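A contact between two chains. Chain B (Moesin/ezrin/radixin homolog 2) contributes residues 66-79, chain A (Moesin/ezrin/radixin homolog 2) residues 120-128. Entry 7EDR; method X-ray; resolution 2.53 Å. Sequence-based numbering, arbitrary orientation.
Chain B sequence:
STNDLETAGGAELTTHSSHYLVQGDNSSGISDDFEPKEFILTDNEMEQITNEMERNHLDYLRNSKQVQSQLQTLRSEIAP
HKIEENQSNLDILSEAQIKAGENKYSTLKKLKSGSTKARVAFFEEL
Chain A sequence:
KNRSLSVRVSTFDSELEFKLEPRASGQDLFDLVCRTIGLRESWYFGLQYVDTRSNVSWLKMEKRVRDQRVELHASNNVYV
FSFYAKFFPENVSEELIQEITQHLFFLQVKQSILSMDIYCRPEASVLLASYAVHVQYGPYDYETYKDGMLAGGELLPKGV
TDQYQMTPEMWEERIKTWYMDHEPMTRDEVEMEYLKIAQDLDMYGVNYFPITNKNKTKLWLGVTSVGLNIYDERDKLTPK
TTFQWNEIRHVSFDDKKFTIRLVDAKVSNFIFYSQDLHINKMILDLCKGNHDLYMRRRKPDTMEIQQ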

ATOM      1  N   GLN B  66      30.119 -14.005   2.882  1.00 48.75           N
ATOM      2  CA  GLN B  66      31.321 -14.258   2.113  1.00 54.37           C
ATOM      3  C   GLN B  66      32.104 -12.967   1.848  1.00 53.89           C
ATOM      4  O   GLN B  66      33.337 -12.935   1.986  1.00 52.70           O
ATOM      5  CB  GLN B  66      30.929 -14.959   0.818  1.00 52.02           C
ATOM      6  CG  GLN B  66      32.008 -15.797   0.242  1.00 67.76           C
ATOM      7  CD  GLN B  66      31.940 -15.810  -1.260  1.00 76.31           C
ATOM      8  OE1 GLN B  66      31.004 -16.367  -1.852  1.00 74.51           O
ATOM      9  NE2 GLN B  66      32.906 -15.170  -1.895  1.00 70.89           N
ATOM     10  N   VAL B  67      31.403 -11.877   1.526  1.00 51.60           N
ATOM     11  CA  VAL B  67      32.090 -10.625   1.221  1.00 46.97           C
ATOM     12  C   VAL B  67      32.718 -10.024   2.474  1.00 48.83           C
ATOM     13  O   VAL B  67      33.840  -9.502   2.426  1.00 50.10           O
ATOM     14  CB  VAL B  67      31.140  -9.633   0.528  1.00 45.25           C
ATOM     15  CG1 VAL B  67      31.680  -8.217   0.641  1.00 43.34           C
ATOM     16  CG2 VAL B  67      30.963 -10.012  -0.936  1.00 43.67           C
ATOM     17  N   GLN B  68      32.021 -10.081   3.612  1.00 48.37           N
ATOM     18  CA  GLN B  68      32.610  -9.550   4.840  1.00 48.20           C
ATOM     19  C   GLN B  68      33.858 -10.340   5.226  1.00 48.63           C
ATOM     20  O   GLN B  68      34.859  -9.758   5.656  1.00 49.74           O
ATOM     21  CB  GLN B  68      31.596  -9.545   5.998  1.00 54.37           C
ATOM     22  CG  GLN B  68      30.238  -8.836   5.712  1.00 62.02           C
ATOM     23  CD  GLN B  68      29.047  -9.635   6.272  1.00 73.95           C
ATOM     24  OE1 GLN B  68      28.905 -10.808   6.031  1.00 70.08           O
ATOM     25  NE2 GLN B  68      28.153  -8.950   6.985  1.00 66.25           N
ATOM     26  N   SER B  69      33.827 -11.665   5.063  1.00 50.14           N
ATOM     27  CA  SER B  69      35.013 -12.473   5.328  1.00 46.10           C
ATOM     28  C   SER B  69      36.161 -12.049   4.422  1.00 49.43           C
ATOM     29  O   SER B  69      37.278 -11.783   4.887  1.00 47.32           O
ATOM     30  CB  SER B  69      34.665 -13.950   5.133  1.00 46.36           C
ATOM     31  OG  SER B  69      35.822 -14.768   5.112  1.00 55.50           O
ATOM     32  N   GLN B  70      35.889 -11.971   3.117  1.00 46.34           N
ATOM     33  CA  GLN B  70      36.871 -11.479   2.157  1.00 47.23           C
ATOM     34  C   GLN B  70      37.447 -10.134   2.561  1.00 47.16           C
ATOM     35  O   GLN B  70      38.648  -9.885   2.395  1.00 43.80           O
ATOM     36  CB  GLN B  70      36.221 -11.354   0.795  1.00 43.92           C
ATOM     37  CG  GLN B  70      36.563 -12.472  -0.073  1.00 46.59           C
ATOM     38  CD  GLN B  70      35.490 -12.753  -1.057  1.00 60.31           C
ATOM     39  OE1 GLN B  70      34.848 -11.834  -1.592  1.00 60.23           O
ATOM     40  NE2 GLN B  70      35.267 -14.031  -1.312  1.00 65.70           N
ATOM     41  N   LEU B  71      36.593  -9.238   3.051  1.00 44.31           N
ATOM     42  CA  LEU B  71      37.053  -7.907   3.402  1.00 43.23           C
ATOM     43  C   LEU B  71      38.121  -7.963   4.484  1.00 43.36           C
ATOM     44  O   LEU B  71      39.087  -7.194   4.442  1.00 42.63           O
ATOM     45  CB  LEU B  71      35.870  -7.046   3.834  1.00 45.99           C
ATOM     46  CG  LEU B  71      35.141  -6.331   2.697  1.00 45.32           C
ATOM     47  CD1 LEU B  71      33.908  -5.611   3.222  1.00 35.13           C
ATOM     48  CD2 LEU B  71      36.091  -5.349   2.020  1.00 38.03           C
ATOM     49  N   GLN B  72      37.993  -8.886   5.444  1.00 45.97           N
ATOM     50  CA  GLN B  72      39.011  -8.937   6.494  1.00 50.16           C
ATOM     51  C   GLN B  72      40.269  -9.657   6.027  1.00 44.98           C
ATOM     52  O   GLN B  72      41.368  -9.321   6.483  1.00 40.30           O
ATOM     53  CB  GLN B  72      38.469  -9.576   7.779  1.00 50.11           C
ATOM     54  CG  GLN B  72      38.922  -8.818   9.049  1.00 67.38           C
ATOM     55  CD  GLN B  72      38.153  -7.496   9.272  1.00 73.59           C
ATOM     56  OE1 GLN B  72      36.962  -7.385   8.912  1.00 73.17           O
ATOM     57  NE2 GLN B  72      38.839  -6.486   9.856  1.00 61.99           N
ATOM     58  N   THR B  73      40.133 -10.623   5.110  1.00 41.94           N
ATOM     59  CA  THR B  73      41.305 -11.215   4.469  1.00 40.43           C
ATOM     60  C   THR B  73      42.163 -10.144   3.791  1.00 44.61           C
ATOM     61  O   THR B  73      43.369 -10.035   4.056  1.00 44.44           O
ATOM     62  CB  THR B  73      40.868 -12.271   3.454  1.00 43.84           C
ATOM     63  OG1 THR B  73      40.070 -13.281   4.097  1.00 41.25           O
ATOM     64  CG2 THR B  73      42.078 -12.906   2.812  1.00 38.85           C
ATOM     65  N   LEU B  74      41.546  -9.320   2.931  1.00 39.09           N
ATOM     66  CA  LEU B  74      42.280  -8.264   2.240  1.00 36.95           C
ATOM     67  C   LEU B  74      42.941  -7.321   3.229  1.00 41.04           C
ATOM     68  O   LEU B  74      44.093  -6.905   3.033  1.00 42.48           O
ATOM     69  CB  LEU B  74      41.341  -7.480   1.321  1.00 36.16           C
ATOM     70  CG  LEU B  74      41.844  -6.760   0.056  1.00 36.93           C
ATOM     71  CD1 LEU B  74      41.100  -5.426  -0.206  1.00 31.96           C
ATOM     72  CD2 LEU B  74      43.355  -6.563   0.008  1.00 34.16           C
ATOM     73  N   ARG B  75      42.221  -6.962   4.294  1.00 35.01           N
ATOM     74  CA  ARG B  75      42.753  -6.007   5.256  1.00 36.59           C
ATOM     75  C   ARG B  75      43.990  -6.556   5.951  1.00 42.04           C
ATOM     76  O   ARG B  75      44.949  -5.815   6.203  1.00 38.69           O
ATOM     77  CB  ARG B  75      41.685  -5.656   6.281  1.00 41.81           C
ATOM     78  CG  ARG B  75      42.168  -4.748   7.383  1.00 38.19           C
ATOM     79  CD  ARG B  75      41.137  -4.681   8.480  1.00 46.63           C
ATOM     80  NE  ARG B  75      41.429  -3.626   9.444  1.00 54.55           N
ATOM     81  CZ  ARG B  75      41.604  -3.834  10.747  1.00 67.33           C
ATOM     82  NH1 ARG B  75      41.507  -5.069  11.236  1.00 71.30           N
ATOM     83  NH2 ARG B  75      41.868  -2.810  11.563  1.00 57.51           N
ATOM     84  N   SER B  76      43.979  -7.855   6.266  1.00 39.80           N
ATOM     85  CA  SER B  76      45.162  -8.505   6.823  1.00 42.65           C
ATOM     86  C   SER B  76      46.285  -8.572   5.803  1.00 43.23           C
ATOM     87  O   SER B  76      47.447  -8.314   6.133  1.00 45.20           O
ATOM     88  CB  SER B  76      44.818  -9.919   7.297  1.00 41.14           C
ATOM     89  OG  SER B  76      44.410  -9.918   8.647  1.00 47.01           O
ATOM     90  N   GLU B  77      45.950  -8.928   4.558  1.00 40.02           N
ATOM     91  CA  GLU B  77      46.968  -9.162   3.539  1.00 38.72           C
ATOM     92  C   GLU B  77      47.811  -7.919   3.267  1.00 38.73           C
ATOM     93  O   GLU B  77      49.009  -8.033   2.985  1.00 43.33           O
ATOM     94  CB  GLU B  77      46.296  -9.656   2.258  1.00 42.01           C
ATOM     95  CG  GLU B  77      47.243 -10.257   1.214  1.00 43.18           C
ATOM     96  CD  GLU B  77      47.758  -9.239   0.216  1.00 44.66           C
ATOM     97  OE1 GLU B  77      48.967  -9.289  -0.091  1.00 50.38           O
ATOM     98  OE2 GLU B  77      46.965  -8.387  -0.257  1.00 43.18           O
ATOM     99  N   ILE B  78      47.217  -6.729   3.347  1.00 39.33           N
ATOM    100  CA  ILE B  78      47.948  -5.497   3.074  1.00 41.38           C
ATOM    101  C   ILE B  78      48.420  -4.803   4.345  1.00 45.30           C
ATOM    102  O   ILE B  78      49.154  -3.803   4.254  1.00 41.95           O
ATOM    103  CB  ILE B  78      47.098  -4.518   2.233  1.00 42.21           C
ATOM    104  CG1 ILE B  78      45.859  -4.073   3.021  1.00 41.27           C
ATOM    105  CG2 ILE B  78      46.707  -5.175   0.918  1.00 40.43           C
ATOM    106  CD1 ILE B  78      45.141  -2.899   2.411  1.00 36.56           C
ATOM    107  N   ALA B  79      48.018  -5.296   5.523  1.00 43.83           N
ATOM    108  CA  ALA B  79      48.446  -4.674   6.774  1.00 42.95           C
ATOM    109  C   ALA B  79      49.962  -4.543   6.894  1.00 44.43           C
ATOM    110  O   ALA B  79      50.415  -3.470   7.332  1.00 41.37           O
ATOM    111  CB  ALA B  79      47.862  -5.449   7.964  1.00 33.95           C
TER
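Chain A 120-128: CRPEASVLL

The most unusual feature of this contact is a meeting of like charges: B:Arg75 NE lies 2.9 Å from A:Arg121 NH2, two nitrogen donors that cannot hydrogen-bond to each other. An acid lies close by. A:Glu123 OE1 accepts a nearly straight hydrogen bond from A:Arg121 NE at 2.6 Å, part of a salt bridge within chain A, and the same OE1 stands 4.1 Å from B:Arg75 NE, too far for a second salt bridge but near enough for its charge to be felt. A:Arg121 NH2 approaches the B:Arg75 guanidinium at its edge, near the plane of the group.

Chain A enters the contact in an extended conformation at A:Arg121, which occupies the N-cap position, and turns into a helix from A:Pro122 onward. Proline suits the first turn of a helix, where its nitrogen, lacking a hydrogen, has no carbonyl to serve. The turn is held by the bond from A:Ser125 N to A:Arg121 O (2.9 Å), while A:Ser125, whose CA-to-CB bond points away from chain B, donates from OG to A:Pro122 O at 2.7 Å. Chain B is helical through most of its stretch, with a regular ladder of backbone bonds such as B:Leu71 N to B:Val67 O (2.8 Å).

The two helices run obliquely, their N-to-C directions 121° apart, with the axes 9.0 Å from each other at closest approach. The backbones come nearest at B:Arg75 and A:Glu123, whose CA atoms are 5.5 Å apart. Because the directions are more opposed than alike, the later residues of chain B meet the beginning of the chain A helix, and B:Val67 meets A:Leu127.

No hydrogen bond crosses between the stretches; the remaining contacts are mostly apolar packing. B:Val67 CG1 touches A:Leu127 CD1 at 3.6 Å, a fitting match of two aliphatic side chains with no polar group to satisfy. One helical turn on, the CA-to-CB bond of B:Leu71 points sideways relative to chain A, but the end of the side chain comes nearer, bringing CD2 to 3.3 Å from A:Glu123 O, a carbonyl already engaged by A:Leu127 N at 3.3 Å. B:Leu74 points toward chain A, and its CD1 lies 3.7 Å from both A:Glu123 CA and A:Val126 CB, so a branched aliphatic side chain fills the space beside the helix backbone. B:Ile78 CD1 ends the row, 4.4 Å from A:Pro122 CB, where an aliphatic side chain suits the hydrocarbon of the proline ring. A:Glu123 has the largest area covered by the opposite stretch: its aliphatic part packs against leucine, with CG 3.8 Å from B:Leu71 CD2, while its OE1 pairs with A:Arg121.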

ATOM      1  N   CYS A 120      35.951   6.169   4.100  1.00 28.93           N
ATOM      2  CA  CYS A 120      35.828   4.785   3.681  1.00 31.58           C
ATOM      3  C   CYS A 120      37.118   4.045   4.021  1.00 32.92           C
ATOM      4  O   CYS A 120      38.213   4.578   3.830  1.00 33.02           O
ATOM      5  CB  CYS A 120      35.541   4.692   2.181  1.00 23.22           C
ATOM      6  SG  CYS A 120      35.299   3.025   1.667  1.00 31.48           S
ATOM      7  N   ARG A 121      36.980   2.821   4.521  1.00 29.81           N
ATOM      8  CA  ARG A 121      38.137   2.010   4.869  1.00 34.28           C
ATOM      9  C   ARG A 121      38.855   1.495   3.624  1.00 37.54           C
ATOM     10  O   ARG A 121      38.250   1.368   2.553  1.00 32.68           O
ATOM     11  CB  ARG A 121      37.722   0.824   5.726  1.00 33.70           C
ATOM     12  CG  ARG A 121      37.403   1.188   7.149  1.00 35.51           C
ATOM     13  CD  ARG A 121      37.416  -0.056   8.000  1.00 38.67           C
ATOM     14  NE  ARG A 121      38.696  -0.759   7.895  1.00 45.72           N
ATOM     15  CZ  ARG A 121      39.839  -0.346   8.451  1.00 46.56           C
ATOM     16  NH1 ARG A 121      39.888   0.779   9.170  1.00 39.18           N
ATOM     17  NH2 ARG A 121      40.942  -1.061   8.272  1.00 47.30           N
ATOM     18  N   PRO A 122      40.152   1.172   3.758  1.00 38.42           N
ATOM     19  CA  PRO A 122      40.935   0.717   2.588  1.00 32.25           C
ATOM     20  C   PRO A 122      40.383  -0.514   1.890  1.00 29.78           C
ATOM     21  O   PRO A 122      40.192  -0.510   0.663  1.00 27.38           O
ATOM     22  CB  PRO A 122      42.315   0.438   3.201  1.00 34.01           C
ATOM     23  CG  PRO A 122      42.401   1.377   4.366  1.00 37.62           C
ATOM     24  CD  PRO A 122      41.010   1.431   4.930  1.00 34.99           C
ATOM     25  N   GLU A 123      40.161  -1.595   2.632  1.00 29.25           N
ATOM     26  CA  GLU A 123      39.698  -2.812   1.990  1.00 29.93           C
ATOM     27  C   GLU A 123      38.298  -2.630   1.397  1.00 32.47           C
ATOM     28  O   GLU A 123      37.972  -3.243   0.375  1.00 30.94           O
ATOM     29  CB  GLU A 123      39.775  -3.981   2.987  1.00 29.50           C
ATOM     30  CG  GLU A 123      38.874  -3.911   4.227  1.00 33.73           C
ATOM     31  CD  GLU A 123      39.273  -2.870   5.276  1.00 37.14           C
ATOM     32  OE1 GLU A 123      38.718  -2.946   6.400  1.00 37.20           O
ATOM     33  OE2 GLU A 123      40.105  -1.971   4.996  1.00 36.87           O
ATOM     34  N   ALA A 124      37.471  -1.767   1.988  1.00 29.77           N
ATOM     35  CA  ALA A 124      36.151  -1.523   1.408  1.00 28.59           C
ATOM     36  C   ALA A 124      36.257  -0.730   0.112  1.00 30.67           C
ATOM     37  O   ALA A 124      35.574  -1.050  -0.874  1.00 29.01           O
ATOM     38  CB  ALA A 124      35.253  -0.790   2.400  1.00 28.49           C
ATOM     39  N   SER A 125      37.110   0.302   0.086  1.00 25.51           N
ATOM     40  CA  SER A 125      37.295   1.062  -1.148  1.00 29.00           C
ATOM     41  C   SER A 125      37.742   0.166  -2.304  1.00 29.47           C
ATOM     42  O   SER A 125      37.456   0.465  -3.474  1.00 25.89           O
ATOM     43  CB  SER A 125      38.300   2.183  -0.931  1.00 27.66           C
ATOM     44  OG  SER A 125      39.610   1.656  -0.810  1.00 29.54           O
ATOM     45  N   VAL A 126      38.415  -0.948  -1.996  1.00 25.54           N
ATOM     46  CA  VAL A 126      38.791  -1.889  -3.042  1.00 28.64           C
ATOM     47  C   VAL A 126      37.576  -2.654  -3.532  1.00 29.30           C
ATOM     48  O   VAL A 126      37.427  -2.913  -4.733  1.00 33.34           O
ATOM     49  CB  VAL A 126      39.887  -2.843  -2.543  1.00 24.84           C
ATOM     50  CG1 VAL A 126      40.209  -3.843  -3.611  1.00 23.04           C
ATOM     51  CG2 VAL A 126      41.124  -2.056  -2.147  1.00 24.99           C
ATOM     52  N   LEU A 127      36.693  -3.045  -2.616  1.00 27.96           N
ATOM     53  CA  LEU A 127      35.436  -3.647  -3.029  1.00 28.40           C
ATOM     54  C   LEU A 127      34.639  -2.666  -3.884  1.00 29.32           C
ATOM     55  O   LEU A 127      34.180  -3.004  -4.982  1.00 24.52           O
ATOM     56  CB  LEU A 127      34.653  -4.068  -1.789  1.00 31.81           C
ATOM     57  CG  LEU A 127      33.768  -5.309  -1.876  1.00 34.28           C
ATOM     58  CD1 LEU A 127      32.549  -5.120  -1.012  1.00 31.09           C
ATOM     59  CD2 LEU A 127      33.356  -5.645  -3.287  1.00 32.56           C
ATOM     60  N   LEU A 128      34.505  -1.427  -3.408  1.00 30.52           N
ATOM     61  CA  LEU A 128      33.746  -0.422  -4.145  1.00 30.32           C
ATOM     62  C   LEU A 128      34.327  -0.219  -5.539  1.00 32.13           C
ATOM     63  O   LEU A 128      33.593  -0.202  -6.543  1.00 29.76           O
ATOM     64  CB  LEU A 128      33.735   0.894  -3.364  1.00 29.67           C
ATOM     65  CG  LEU A 128      32.948   0.936  -2.047  1.00 31.49           C
ATOM     66  CD1 LEU A 128      33.053   2.318  -1.387  1.00 30.20           C
ATOM     67  CD2 LEU A 128      31.497   0.568  -2.282  1.00 26.90           C
TER